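Local atomic coordinates of SsfX3 (Streptomyces sp. SF2575, PDB entry 3SKV), a protein that acts as a salicylyl acyltransferase in a tetracycline biosynthetic pathway and combines a GDSL/SGNH-type domain with a jelly-roll domain. Residues H281-I286 / D327-Y332; A245-L250 / L378-V383; L239-P244 / V274-E279; H331-M336 / R373-L378. The protein carries 1 engineered substitution. One frame throughout, in Å; residues are numbered along the deposited sequence.

All four contacts lie in the GDSL/SGNH-type part of the chain. Interaction 3 opens first, at 239-244, and closes a short loop at 274-279, packing helix 234-242 against helix 266-278. Interaction 2 opens at 245-250, before interaction 3 has closed, so the two cross; it closes last, at 378-383, joining strand 247-252 to the C-terminal tail. Within that long span lie two smaller loops. Interaction 1 runs from 281-286 to 327-332 and brings strand 330-333, an outer strand of the parallel sheet, beside strand 286-290. Interaction 4 starts where interaction 1 ends, sharing H331 and Y332, and returns at 373-378 to set helix 361-377 against strand 330-333.

Interaction 1: residues H281-I286 / D327-Y332; sequences HPLTPI and DQNVHY
I286 and V330 pair as a parallel beta bridge, where strand 330-333, the outermost on its side, joins strand 286-290 in the parallel sheet of the GDSL/SGNH-type domain. Two backbone bonds build it: I286 N gives to N329 O at 2.9 Å, and H331 N gives to I286 O at 2.9 Å. The I286 and V330 side chains share one face of the sheet, where R278 of helix 266-278 touches both. V330 holds CG1 anti to its own nitrogen (chi1 180°), which brings that methyl to 4.1 Å from I286 O. H331 turns instead to the side of L378 and V380, I286 O approaching its ring obliquely, 3.9 Å from CD2.

N329 carries most of the side-chain contact. With CG beside the backbone N and anti to the carbonyl carbon (chi1 -59°), its amide lies under the L283 carbonyl: L283 O sits above the amide plane, 3.1 Å from N329 CG, and makes no hydrogen bond there. N329 ND2 turns instead to a water, which accepts from it and donates to both P282 O and D327 OD1, tying the two loops together. D327 is doubly used, since its OD2 pairs with R278 NE while its OD1 accepts the water at 2.6 Å and, in an Asx turn, N329 N at 3.1 Å, 22° out of the carboxylate plane.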
loop_
_atom_site.group_PDB
_atom_site.type_symbol
_atom_site.label_atom_id
_atom_site.label_comp_id
_atom_site.label_asym_id
_atom_site.label_seq_id
_atom_site.Cartn_x
_atom_site.Cartn_y
_atom_site.Cartn_z
ATOM N N HIS A 281 -19.856 -0.313 5.654
ATOM C CA HIS A 281 -19.784 -0.684 4.239
ATOM C C HIS A 281 -20.695 -1.904 4.034
ATOM O O HIS A 281 -20.195 -3.022 3.878
ATOM C CB HIS A 281 -18.329 -0.983 3.805
ATOM C CG HIS A 281 -17.373 0.128 4.071
ATOM N ND1 HIS A 281 -17.532 1.377 3.490
ATOM C CD2 HIS A 281 -16.282 0.152 4.870
ATOM C CE1 HIS A 281 -16.543 2.115 3.953
ATOM N NE2 HIS A 281 -15.757 1.421 4.776
ATOM N N PRO A 282 -22.034 -1.738 4.078
ATOM C CA PRO A 282 -22.918 -2.921 3.974
ATOM C C PRO A 282 -22.980 -3.615 2.625
ATOM O O PRO A 282 -23.289 -4.805 2.584
ATOM C CB PRO A 282 -24.291 -2.380 4.379
ATOM C CG PRO A 282 -24.248 -0.938 4.039
ATOM C CD PRO A 282 -22.829 -0.499 4.278
ATOM N N LEU A 283 -22.731 -2.889 1.534
ATOM C CA LEU A 283 -22.849 -3.407 0.165
ATOM C C LEU A 283 -21.539 -3.379 -0.641
ATOM O O LEU A 283 -21.487 -3.902 -1.759
ATOM C CB LEU A 283 -23.943 -2.597 -0.576
ATOM C CG LEU A 283 -25.437 -3.034 -0.578
ATOM C CD1 LEU A 283 -25.850 -3.966 0.588
ATOM C CD2 LEU A 283 -26.328 -1.808 -0.622
ATOM N N THR A 284 -20.499 -2.763 -0.085
ATOM C CA THR A 284 -19.190 -2.656 -0.724
ATOM C C THR A 284 -18.615 -4.042 -1.028
ATOM O O THR A 284 -18.604 -4.900 -0.136
ATOM C CB THR A 284 -18.243 -1.853 0.196
ATOM O OG1 THR A 284 -18.846 -0.594 0.470
ATOM C CG2 THR A 284 -16.833 -1.651 -0.394
ATOM N N PRO A 285 -18.106 -4.279 -2.263
ATOM C CA PRO A 285 -17.481 -5.588 -2.548
ATOM C C PRO A 285 -16.255 -5.825 -1.665
ATOM O O PRO A 285 -15.338 -5.008 -1.642
ATOM C CB PRO A 285 -17.086 -5.485 -4.042
ATOM C CG PRO A 285 -17.784 -4.289 -4.574
ATOM C CD PRO A 285 -18.039 -3.378 -3.438
ATOM N N ILE A 286 -16.280 -6.920 -0.896
ATOM C CA ILE A 286 -15.185 -7.362 -0.035
ATOM C C ILE A 286 -14.629 -8.631 -0.665
ATOM O O ILE A 286 -15.363 -9.619 -0.871
ATOM C CB ILE A 286 -15.587 -7.582 1.455
ATOM C CG1 ILE A 286 -16.071 -6.262 2.125
ATOM C CG2 ILE A 286 -14.393 -8.202 2.244
ATOM C CD1 ILE A 286 -16.668 -6.482 3.488
ATOM N N ASP A 327 -24.866 -12.482 2.391
ATOM C CA ASP A 327 -23.943 -11.454 1.922
ATOM C C ASP A 327 -23.579 -11.681 0.461
ATOM O O ASP A 327 -22.745 -12.532 0.139
ATOM C CB ASP A 327 -22.710 -11.333 2.818
ATOM C CG ASP A 327 -22.008 -9.982 2.764
ATOM O OD1 ASP A 327 -22.070 -9.307 1.700
ATOM O OD2 ASP A 327 -21.324 -9.638 3.750
ATOM N N GLN A 328 -24.224 -10.913 -0.425
ATOM C CA GLN A 328 -24.043 -10.982 -1.876
ATOM C C GLN A 328 -22.788 -10.261 -2.340
ATOM O O GLN A 328 -22.373 -10.423 -3.490
ATOM C CB GLN A 328 -25.281 -10.416 -2.589
ATOM C CG GLN A 328 -26.533 -11.181 -2.213
ATOM C CD GLN A 328 -27.722 -10.741 -2.982
ATOM O OE1 GLN A 328 -28.565 -9.987 -2.480
ATOM N NE2 GLN A 328 -27.836 -11.254 -4.202
ATOM N N ASN A 329 -22.149 -9.513 -1.436
ATOM C CA ASN A 329 -20.963 -8.750 -1.767
ATOM C C ASN A 329 -19.654 -9.219 -1.156
ATOM O O ASN A 329 -18.700 -8.453 -1.102
ATOM C CB ASN A 329 -21.248 -7.263 -1.604
ATOM C CG ASN A 329 -22.392 -6.818 -2.506
ATOM O OD1 ASN A 329 -22.274 -6.830 -3.734
ATOM N ND2 ASN A 329 -23.553 -6.502 -1.923
ATOM N N VAL A 330 -19.596 -10.477 -0.715
ATOM C CA VAL A 330 -18.369 -11.101 -0.197
ATOM C C VAL A 330 -17.929 -12.117 -1.264
ATOM O O VAL A 330 -18.763 -12.851 -1.769
ATOM C CB VAL A 330 -18.473 -11.733 1.217
ATOM C CG1 VAL A 330 -17.137 -12.348 1.627
ATOM C CG2 VAL A 330 -18.836 -10.690 2.236
ATOM N N HIS A 331 -16.640 -12.104 -1.653
ATOM C CA HIS A 331 -16.135 -12.974 -2.721
ATOM C C HIS A 331 -14.825 -13.586 -2.355
ATOM O O HIS A 331 -14.016 -12.963 -1.670
ATOM C CB HIS A 331 -15.930 -12.184 -4.003
ATOM C CG HIS A 331 -17.116 -11.368 -4.419
ATOM N ND1 HIS A 331 -18.157 -11.920 -5.137
ATOM C CD2 HIS A 331 -17.373 -10.056 -4.223
ATOM C CE1 HIS A 331 -19.016 -10.935 -5.344
ATOM N NE2 HIS A 331 -18.574 -9.788 -4.834
ATOM N N TYR A 332 -14.596 -14.813 -2.828
ATOM C CA TYR A 332 -13.334 -15.476 -2.568
ATOM C C TYR A 332 -12.361 -15.320 -3.742
ATOM O O TYR A 332 -12.735 -15.549 -4.885
ATOM C CB TYR A 332 -13.557 -16.940 -2.210
ATOM C CG TYR A 332 -12.261 -17.713 -2.096
ATOM C CD1 TYR A 332 -11.350 -17.451 -1.063
ATOM C CD2 TYR A 332 -11.912 -18.673 -3.052
ATOM C CE1 TYR A 332 -10.135 -18.142 -0.972
ATOM C CE2 TYR A 332 -10.715 -19.382 -2.958
ATOM C CZ TYR A 332 -9.811 -19.089 -1.939
ATOM O OH TYR A 332 -8.628 -19.796 -1.858
HETATM O O HOH W 1 -23.451 -7.144 1.126
#

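Interaction 2: residues A245-L250 / L378-V383; sequences ADLISL and LGVLPV
L247 swings CG anti to its backbone nitrogen (chi1 -158°), sending both methyls across to the C-terminal tail, while V383 sets CG1 anti to its own N (chi1 -176°) and so lays it against D246. The L247 fork divides its contacts: CD2 meets V380 CG2 at 4.1 Å, and CD1 meets L381 CD1, also at 4.1 Å. Each of these pairs crosses at about a right angle. V383 spans D246 and L247, with CG1 at 3.8 Å from D246 CB and CG2 more loosely at 4.4 Å from L247 CB. No hydrogen bond joins the two segments, so the contact is purely apolar packing. It packs the C-terminal tail on one face of the parallel sheet in this alpha/beta/alpha sandwich: strand 247-252 is its middle strand, and the chain leaving helix 361-377 through a Schellman motif at G379 runs across it. M375 of that helix touches L247, V380 and L381, filling in beside them, and V380 also rests on P285 and V287. Although D246 offers its CB to the tail, its carboxylate is engaged away from it, OD2 accepting from H187 N at the start of strand 187-192.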
loop_
_atom_site.group_PDB
_atom_site.type_symbol
_atom_site.label_atom_id
_atom_site.label_comp_id
_atom_site.label_asym_id
_atom_site.label_seq_id
_atom_site.Cartn_x
_atom_site.Cartn_y
_atom_site.Cartn_z
ATOM N N ALA A 245 -14.602 3.608 1.113
ATOM C CA ALA A 245 -14.222 2.449 0.303
ATOM C C ALA A 245 -15.280 2.047 -0.677
ATOM O O ALA A 245 -16.456 1.895 -0.319
ATOM C CB ALA A 245 -13.902 1.266 1.203
ATOM N N ASP A 246 -14.844 1.799 -1.902
ATOM C CA ASP A 246 -15.721 1.333 -2.970
ATOM C C ASP A 246 -15.361 -0.091 -3.333
ATOM O O ASP A 246 -16.168 -0.761 -3.953
ATOM C CB ASP A 246 -15.638 2.257 -4.175
ATOM C CG ASP A 246 -16.157 3.628 -3.850
ATOM O OD1 ASP A 246 -17.402 3.798 -3.814
ATOM O OD2 ASP A 246 -15.329 4.524 -3.561
ATOM N N LEU A 247 -14.169 -0.558 -2.903
ATOM C CA LEU A 247 -13.617 -1.903 -3.107
ATOM C C LEU A 247 -12.672 -2.186 -1.953
ATOM O O LEU A 247 -11.793 -1.370 -1.669
ATOM C CB LEU A 247 -12.829 -1.956 -4.424
ATOM C CG LEU A 247 -12.580 -3.294 -5.147
ATOM C CD1 LEU A 247 -11.137 -3.439 -5.614
ATOM C CD2 LEU A 247 -13.142 -4.530 -4.425
ATOM N N ILE A 248 -12.871 -3.322 -1.268
ATOM C CA ILE A 248 -12.026 -3.760 -0.170
ATOM C C ILE A 248 -11.453 -5.133 -0.486
ATOM O O ILE A 248 -12.200 -6.041 -0.819
ATOM C CB ILE A 248 -12.767 -3.733 1.196
ATOM C CG1 ILE A 248 -13.307 -2.327 1.506
ATOM C CG2 ILE A 248 -11.858 -4.272 2.349
ATOM C CD1 ILE A 248 -14.470 -2.262 2.492
ATOM N N SER A 249 -10.134 -5.294 -0.352
ATOM C CA SER A 249 -9.492 -6.596 -0.547
ATOM C C SER A 249 -8.633 -6.897 0.638
ATOM O O SER A 249 -7.897 -6.028 1.111
ATOM C CB SER A 249 -8.710 -6.675 -1.864
ATOM O OG SER A 249 -7.815 -5.602 -2.103
ATOM N N LEU A 250 -8.803 -8.116 1.178
ATOM C CA LEU A 250 -8.099 -8.639 2.345
ATOM C C LEU A 250 -7.382 -9.922 1.980
ATOM O O LEU A 250 -8.038 -10.864 1.537
ATOM C CB LEU A 250 -9.104 -8.957 3.497
ATOM C CG LEU A 250 -10.236 -7.942 3.817
ATOM C CD1 LEU A 250 -11.201 -8.534 4.789
ATOM C CD2 LEU A 250 -9.684 -6.628 4.389
ATOM N N LEU A 378 -14.521 -12.032 -10.737
ATOM C CA LEU A 378 -15.458 -11.976 -9.598
ATOM C C LEU A 378 -16.578 -10.946 -9.826
ATOM O O LEU A 378 -17.559 -10.943 -9.096
ATOM C CB LEU A 378 -14.745 -11.654 -8.278
ATOM C CG LEU A 378 -13.678 -12.617 -7.781
ATOM C CD1 LEU A 378 -12.905 -11.993 -6.642
ATOM C CD2 LEU A 378 -14.265 -13.935 -7.355
ATOM N N GLY A 379 -16.405 -10.073 -10.813
ATOM C CA GLY A 379 -17.378 -9.037 -11.129
ATOM C C GLY A 379 -17.288 -7.793 -10.261
ATOM O O GLY A 379 -18.226 -7.000 -10.255
ATOM N N VAL A 380 -16.171 -7.598 -9.536
ATOM C CA VAL A 380 -15.960 -6.433 -8.671
ATOM C C VAL A 380 -15.277 -5.293 -9.450
ATOM O O VAL A 380 -15.344 -4.133 -9.036
ATOM C CB VAL A 380 -15.238 -6.759 -7.329
ATOM C CG1 VAL A 380 -15.954 -7.869 -6.563
ATOM C CG2 VAL A 380 -13.764 -7.108 -7.547
ATOM N N LEU A 381 -14.637 -5.642 -10.584
ATOM C CA LEU A 381 -13.936 -4.740 -11.478
ATOM C C LEU A 381 -14.652 -4.732 -12.823
ATOM O O LEU A 381 -15.007 -5.810 -13.312
ATOM C CB LEU A 381 -12.480 -5.211 -11.647
ATOM C CG LEU A 381 -11.382 -4.372 -11.004
ATOM C CD1 LEU A 381 -11.794 -3.813 -9.660
ATOM C CD2 LEU A 381 -10.082 -5.144 -10.921
ATOM N N PRO A 382 -14.915 -3.551 -13.436
ATOM C CA PRO A 382 -14.572 -2.183 -12.984
ATOM C C PRO A 382 -15.464 -1.713 -11.841
ATOM O O PRO A 382 -16.499 -2.320 -11.601
ATOM C CB PRO A 382 -14.784 -1.345 -14.250
ATOM C CG PRO A 382 -15.882 -2.059 -14.979
ATOM C CD PRO A 382 -15.612 -3.525 -14.739
ATOM N N VAL A 383 -15.084 -0.617 -11.163
ATOM C CA VAL A 383 -15.858 -0.089 -10.030
ATOM C C VAL A 383 -16.928 0.921 -10.482
ATOM O O VAL A 383 -18.089 0.824 -10.051
ATOM C CB VAL A 383 -14.960 0.398 -8.866
ATOM C CG1 VAL A 383 -15.797 0.852 -7.683
ATOM C CG2 VAL A 383 -13.996 -0.703 -8.431
#

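Interaction 3: residues L239-P244 / V274-E279; sequences LIRDLP and VQIIRE
R241 and E279 make the charged part of the contact. R241 NH1 donates to E279 OE1 at 3.0 Å, nearly along the C-O axis of the carboxylate, and the guanidinium and carboxylate planes are only 25° apart. On its own segment R241 grips D242 side-on: NE reaches OD1 at 2.9 Å from above that carboxylate, while NH2 meets OD2 at 3.0 Å, close to the guanidinium plane. One arginine is thus held between two acids, its rotation fixed by three bonds, and R280 NE adds a second cation at D242 OD1.

These side chains bridge helices 234-242 and 266-278, which lie side by side on one face of the parallel sheet in the alpha/beta/alpha core of the domain. Their backbones come close, with R241 and I277 CA atoms 4.3 Å apart. With CG anti to the backbone N (chi1 179°) and chi2 extended, R241 runs CG and CD along I276 O, CD 3.2 Å from it; the bend at chi3 (59°) then turns the guanidinium, which reaches both acids.

Apolar packing lies on the sheet side. I240 CG2 meets I277 CG1 at 3.8 Å, and the two side chains cross at a slant. I240 then continues onto I189, Y191 and L223, and I277 onto I286 of strand 286-290.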
loop_
_atom_site.group_PDB
_atom_site.type_symbol
_atom_site.label_atom_id
_atom_site.label_comp_id
_atom_site.label_asym_id
_atom_site.label_seq_id
_atom_site.Cartn_x
_atom_site.Cartn_y
_atom_site.Cartn_z
ATOM N N LEU A 239 -10.533 0.461 11.414
ATOM C CA LEU A 239 -9.914 1.439 10.537
ATOM C C LEU A 239 -10.552 1.358 9.136
ATOM O O LEU A 239 -11.039 2.371 8.633
ATOM C CB LEU A 239 -8.386 1.221 10.474
ATOM C CG LEU A 239 -7.555 2.297 9.747
ATOM C CD1 LEU A 239 -7.878 3.695 10.267
ATOM C CD2 LEU A 239 -6.114 2.057 9.914
ATOM N N ILE A 240 -10.599 0.160 8.543
ATOM C CA ILE A 240 -11.219 -0.070 7.244
ATOM C C ILE A 240 -12.669 0.423 7.245
ATOM O O ILE A 240 -13.075 1.126 6.313
ATOM C CB ILE A 240 -11.105 -1.552 6.827
ATOM C CG1 ILE A 240 -9.624 -1.943 6.600
ATOM C CG2 ILE A 240 -11.966 -1.827 5.574
ATOM C CD1 ILE A 240 -9.330 -3.426 6.500
ATOM N N ARG A 241 -13.430 0.067 8.294
ATOM C CA ARG A 241 -14.823 0.449 8.486
ATOM C C ARG A 241 -14.979 1.981 8.483
ATOM O O ARG A 241 -15.953 2.496 7.922
ATOM C CB ARG A 241 -15.311 -0.108 9.840
ATOM C CG ARG A 241 -16.746 0.234 10.183
ATOM C CD ARG A 241 -17.068 0.114 11.651
ATOM N NE ARG A 241 -16.228 0.990 12.453
ATOM C CZ ARG A 241 -16.085 0.885 13.767
ATOM N NH1 ARG A 241 -16.687 -0.096 14.434
ATOM N NH2 ARG A 241 -15.301 1.727 14.418
ATOM N N ASP A 242 -14.025 2.693 9.132
ATOM C CA ASP A 242 -14.072 4.141 9.272
ATOM C C ASP A 242 -13.452 4.926 8.101
ATOM O O ASP A 242 -13.498 6.147 8.080
ATOM C CB ASP A 242 -13.524 4.548 10.656
ATOM C CG ASP A 242 -14.312 3.962 11.844
ATOM O OD1 ASP A 242 -15.542 3.752 11.705
ATOM O OD2 ASP A 242 -13.693 3.703 12.904
ATOM N N LEU A 243 -12.947 4.222 7.095
ATOM C CA LEU A 243 -12.321 4.784 5.895
ATOM C C LEU A 243 -13.302 4.748 4.699
ATOM O O LEU A 243 -14.093 3.812 4.636
ATOM C CB LEU A 243 -11.094 3.916 5.571
ATOM C CG LEU A 243 -9.675 4.470 5.759
ATOM C CD1 LEU A 243 -9.614 5.647 6.659
ATOM C CD2 LEU A 243 -8.739 3.416 6.251
ATOM N N PRO A 244 -13.273 5.709 3.725
ATOM C CA PRO A 244 -14.158 5.565 2.540
ATOM C C PRO A 244 -13.661 4.396 1.668
ATOM O O PRO A 244 -12.431 4.187 1.538
ATOM C CB PRO A 244 -14.016 6.905 1.806
ATOM C CG PRO A 244 -12.707 7.456 2.228
ATOM C CD PRO A 244 -12.373 6.885 3.593
ATOM N N VAL A 274 -14.889 -9.058 8.915
ATOM C CA VAL A 274 -15.841 -8.653 7.858
ATOM C C VAL A 274 -17.064 -7.951 8.475
ATOM O O VAL A 274 -17.483 -6.911 7.961
ATOM C CB VAL A 274 -16.247 -9.865 6.989
ATOM C CG1 VAL A 274 -17.463 -9.571 6.107
ATOM C CG2 VAL A 274 -15.075 -10.342 6.152
ATOM N N GLN A 275 -17.635 -8.514 9.571
ATOM C CA GLN A 275 -18.803 -7.949 10.232
ATOM C C GLN A 275 -18.606 -6.530 10.710
ATOM O O GLN A 275 -19.545 -5.737 10.607
ATOM C CB GLN A 275 -19.298 -8.858 11.354
ATOM C CG GLN A 275 -19.847 -10.214 10.858
ATOM C CD GLN A 275 -20.679 -10.135 9.596
ATOM O OE1 GLN A 275 -20.210 -10.446 8.502
ATOM N NE2 GLN A 275 -21.914 -9.694 9.714
ATOM N N ILE A 276 -17.394 -6.199 11.232
ATOM C CA ILE A 276 -17.035 -4.858 11.692
ATOM C C ILE A 276 -17.053 -3.902 10.488
ATOM O O ILE A 276 -17.608 -2.811 10.583
ATOM C CB ILE A 276 -15.652 -4.838 12.432
ATOM C CG1 ILE A 276 -15.737 -5.566 13.796
ATOM C CG2 ILE A 276 -15.101 -3.375 12.590
ATOM C CD1 ILE A 276 -14.328 -6.025 14.338
ATOM N N ILE A 277 -16.458 -4.318 9.363
ATOM C CA ILE A 277 -16.396 -3.522 8.126
ATOM C C ILE A 277 -17.824 -3.229 7.609
ATOM O O ILE A 277 -18.126 -2.092 7.228
ATOM C CB ILE A 277 -15.558 -4.304 7.077
ATOM C CG1 ILE A 277 -14.045 -4.333 7.467
ATOM C CG2 ILE A 277 -15.802 -3.759 5.660
ATOM C CD1 ILE A 277 -13.168 -5.342 6.617
ATOM N N ARG A 278 -18.691 -4.277 7.631
ATOM C CA ARG A 278 -20.058 -4.251 7.155
ATOM C C ARG A 278 -20.964 -3.285 7.902
ATOM O O ARG A 278 -22.018 -2.918 7.366
ATOM C CB ARG A 278 -20.664 -5.664 7.116
ATOM C CG ARG A 278 -20.223 -6.484 5.908
ATOM C CD ARG A 278 -21.115 -6.231 4.709
ATOM N NE ARG A 278 -20.666 -7.020 3.564
ATOM C CZ ARG A 278 -20.014 -6.550 2.501
ATOM N NH1 ARG A 278 -19.715 -5.256 2.409
ATOM N NH2 ARG A 278 -19.648 -7.370 1.524
ATOM N N GLU A 279 -20.567 -2.848 9.120
ATOM C CA GLU A 279 -21.358 -1.880 9.879
ATOM C C GLU A 279 -21.470 -0.563 9.097
ATOM O O GLU A 279 -22.543 0.029 9.097
ATOM C CB GLU A 279 -20.741 -1.617 11.248
ATOM C CG GLU A 279 -20.776 -2.780 12.205
ATOM C CD GLU A 279 -19.855 -2.674 13.413
ATOM O OE1 GLU A 279 -19.159 -1.645 13.574
ATOM O OE2 GLU A 279 -19.828 -3.641 14.205
#

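Interaction 4: residues H331-M336 / R373-L378; sequences HYLDGM and REMAAL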
loop_
_atom_site.group_PDB
_atom_site.type_symbol
_atom_site.label_atom_id
_atom_site.label_comp_id
_atom_site.label_asym_id
_atom_site.label_seq_id
_atom_site.Cartn_x
_atom_site.Cartn_y
_atom_site.Cartn_z
ATOM N N HIS A 331 -16.640 -12.104 -1.653
ATOM C CA HIS A 331 -16.135 -12.974 -2.721
ATOM C C HIS A 331 -14.825 -13.586 -2.355
ATOM O O HIS A 331 -14.016 -12.963 -1.670
ATOM C CB HIS A 331 -15.930 -12.184 -4.003
ATOM C CG HIS A 331 -17.116 -11.368 -4.419
ATOM N ND1 HIS A 331 -18.157 -11.920 -5.137
ATOM C CD2 HIS A 331 -17.373 -10.056 -4.223
ATOM C CE1 HIS A 331 -19.016 -10.935 -5.344
ATOM N NE2 HIS A 331 -18.574 -9.788 -4.834
ATOM N N TYR A 332 -14.596 -14.813 -2.828
ATOM C CA TYR A 332 -13.334 -15.476 -2.568
ATOM C C TYR A 332 -12.361 -15.320 -3.742
ATOM O O TYR A 332 -12.735 -15.549 -4.885
ATOM C CB TYR A 332 -13.557 -16.940 -2.210
ATOM C CG TYR A 332 -12.261 -17.713 -2.096
ATOM C CD1 TYR A 332 -11.350 -17.451 -1.063
ATOM C CD2 TYR A 332 -11.912 -18.673 -3.052
ATOM C CE1 TYR A 332 -10.135 -18.142 -0.972
ATOM C CE2 TYR A 332 -10.715 -19.382 -2.958
ATOM C CZ TYR A 332 -9.811 -19.089 -1.939
ATOM O OH TYR A 332 -8.628 -19.796 -1.858
ATOM N N LEU A 333 -11.131 -14.909 -3.460
ATOM C CA LEU A 333 -10.030 -14.762 -4.416
ATOM C C LEU A 333 -8.948 -15.766 -4.050
ATOM O O LEU A 333 -8.326 -15.652 -2.994
ATOM C CB LEU A 333 -9.446 -13.328 -4.389
ATOM C CG LEU A 333 -8.438 -12.936 -5.475
ATOM C CD1 LEU A 333 -9.138 -12.860 -6.798
ATOM C CD2 LEU A 333 -7.756 -11.582 -5.173
ATOM N N ASP A 334 -8.739 -16.760 -4.913
ATOM C CA ASP A 334 -7.733 -17.791 -4.705
ATOM C C ASP A 334 -6.348 -17.181 -5.000
ATOM O O ASP A 334 -6.101 -16.756 -6.125
ATOM C CB ASP A 334 -8.053 -18.976 -5.637
ATOM C CG ASP A 334 -7.230 -20.249 -5.500
ATOM O OD1 ASP A 334 -6.395 -20.334 -4.547
ATOM O OD2 ASP A 334 -7.437 -21.178 -6.331
ATOM N N GLY A 335 -5.488 -17.098 -3.970
ATOM C CA GLY A 335 -4.124 -16.571 -4.087
ATOM C C GLY A 335 -3.229 -17.379 -5.024
ATOM O O GLY A 335 -2.281 -16.846 -5.587
ATOM N N MET A 336 -3.520 -18.683 -5.176
ATOM C CA MET A 336 -2.853 -19.605 -6.101
ATOM C C MET A 336 -3.241 -19.237 -7.536
ATOM O O MET A 336 -2.481 -19.529 -8.454
ATOM C CB MET A 336 -3.236 -21.069 -5.820
ATOM C CG MET A 336 -2.978 -21.494 -4.389
ATOM S SD MET A 336 -1.226 -21.611 -3.961
ATOM C CE MET A 336 -0.935 -23.306 -4.388
ATOM N N ARG A 373 -7.372 -9.307 -13.495
ATOM C CA ARG A 373 -8.040 -10.378 -14.221
ATOM C C ARG A 373 -8.930 -11.195 -13.244
ATOM O O ARG A 373 -10.111 -11.419 -13.519
ATOM C CB ARG A 373 -6.988 -11.289 -14.901
ATOM C CG ARG A 373 -7.605 -12.497 -15.634
ATOM C CD ARG A 373 -6.671 -13.656 -16.025
ATOM N NE ARG A 373 -5.244 -13.364 -15.877
ATOM C CZ ARG A 373 -4.489 -13.727 -14.851
ATOM N NH1 ARG A 373 -5.020 -14.385 -13.824
ATOM N NH2 ARG A 373 -3.198 -13.423 -14.834
ATOM N N GLU A 374 -8.365 -11.592 -12.097
ATOM C CA GLU A 374 -9.116 -12.358 -11.099
ATOM C C GLU A 374 -10.266 -11.553 -10.459
ATOM O O GLU A 374 -11.375 -12.065 -10.337
ATOM C CB GLU A 374 -8.177 -13.014 -10.065
ATOM C CG GLU A 374 -7.280 -14.101 -10.638
ATOM C CD GLU A 374 -7.989 -15.219 -11.386
ATOM O OE1 GLU A 374 -9.031 -15.713 -10.888
ATOM O OE2 GLU A 374 -7.488 -15.605 -12.469
ATOM N N MET A 375 -10.027 -10.293 -10.130
ATOM C CA MET A 375 -11.083 -9.457 -9.562
ATOM C C MET A 375 -12.179 -9.120 -10.575
ATOM O O MET A 375 -13.353 -9.023 -10.180
ATOM C CB MET A 375 -10.504 -8.219 -8.908
ATOM C CG MET A 375 -9.818 -8.522 -7.616
ATOM S SD MET A 375 -9.071 -7.025 -6.979
ATOM C CE MET A 375 -9.786 -7.045 -5.413
ATOM N N ALA A 376 -11.808 -9.006 -11.872
ATOM C CA ALA A 376 -12.783 -8.794 -12.935
ATOM C C ALA A 376 -13.649 -10.062 -13.057
ATOM O O ALA A 376 -14.865 -9.947 -13.161
ATOM C CB ALA A 376 -12.089 -8.507 -14.253
ATOM N N ALA A 377 -13.035 -11.261 -12.951
ATOM C CA ALA A 377 -13.767 -12.548 -13.018
ATOM C C ALA A 377 -14.815 -12.629 -11.908
ATOM O O ALA A 377 -15.886 -13.190 -12.123
ATOM C CB ALA A 377 -12.802 -13.723 -12.927
ATOM N N LEU A 378 -14.521 -12.032 -10.737
ATOM C CA LEU A 378 -15.458 -11.976 -9.598
ATOM C C LEU A 378 -16.578 -10.946 -9.826
ATOM O O LEU A 378 -17.559 -10.943 -9.096
ATOM C CB LEU A 378 -14.745 -11.654 -8.278
ATOM C CG LEU A 378 -13.678 -12.617 -7.781
ATOM C CD1 LEU A 378 -12.905 -11.993 -6.642
ATOM C CD2 LEU A 378 -14.265 -13.935 -7.355
#
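H331 meets L378 twice: its CB packs against L378 CD1 at 4.0 Å, and the L378 carbonyl oxygen stands over one face of its imidazole ring, 4.0 Å from CE1. Y332 directs its ring the other way, toward helix 308-324, with its OH bonded to S290 OG; what it offers L378 is backbone, Y332 O lying 3.3 Å from L378 CD2. L333 carries most of the strand's side of the packing. Holding CG anti to the backbone N (chi1 -171°), it drives CD1 in tightly at 3.4 Å from E374 CB, and the same methyl touches L378 CD1 at 3.9 Å, where the two leucines cross at about a right angle. Its other methyl, CD2, reaches M375 CG at 4.4 Å. Of the E374 side chain it is CB that L333 meets; beyond it the chain bends at chi2 (-54°), and the carboxylate is held by R337 NE on OE1 and by R373 NH1 on OE2, the latter in the guanidinium plane. D334, just past the strand, N-caps helix 335-338, OD1 accepting a weak bond from M336 N at 3.4 Å. Through L333 and L378, helix 361-377 and its C-terminal end pack on the end strand of the parallel sheet, on the face away from helices 234-242 and 266-278, the layering of the alpha/beta/alpha SGNH fold.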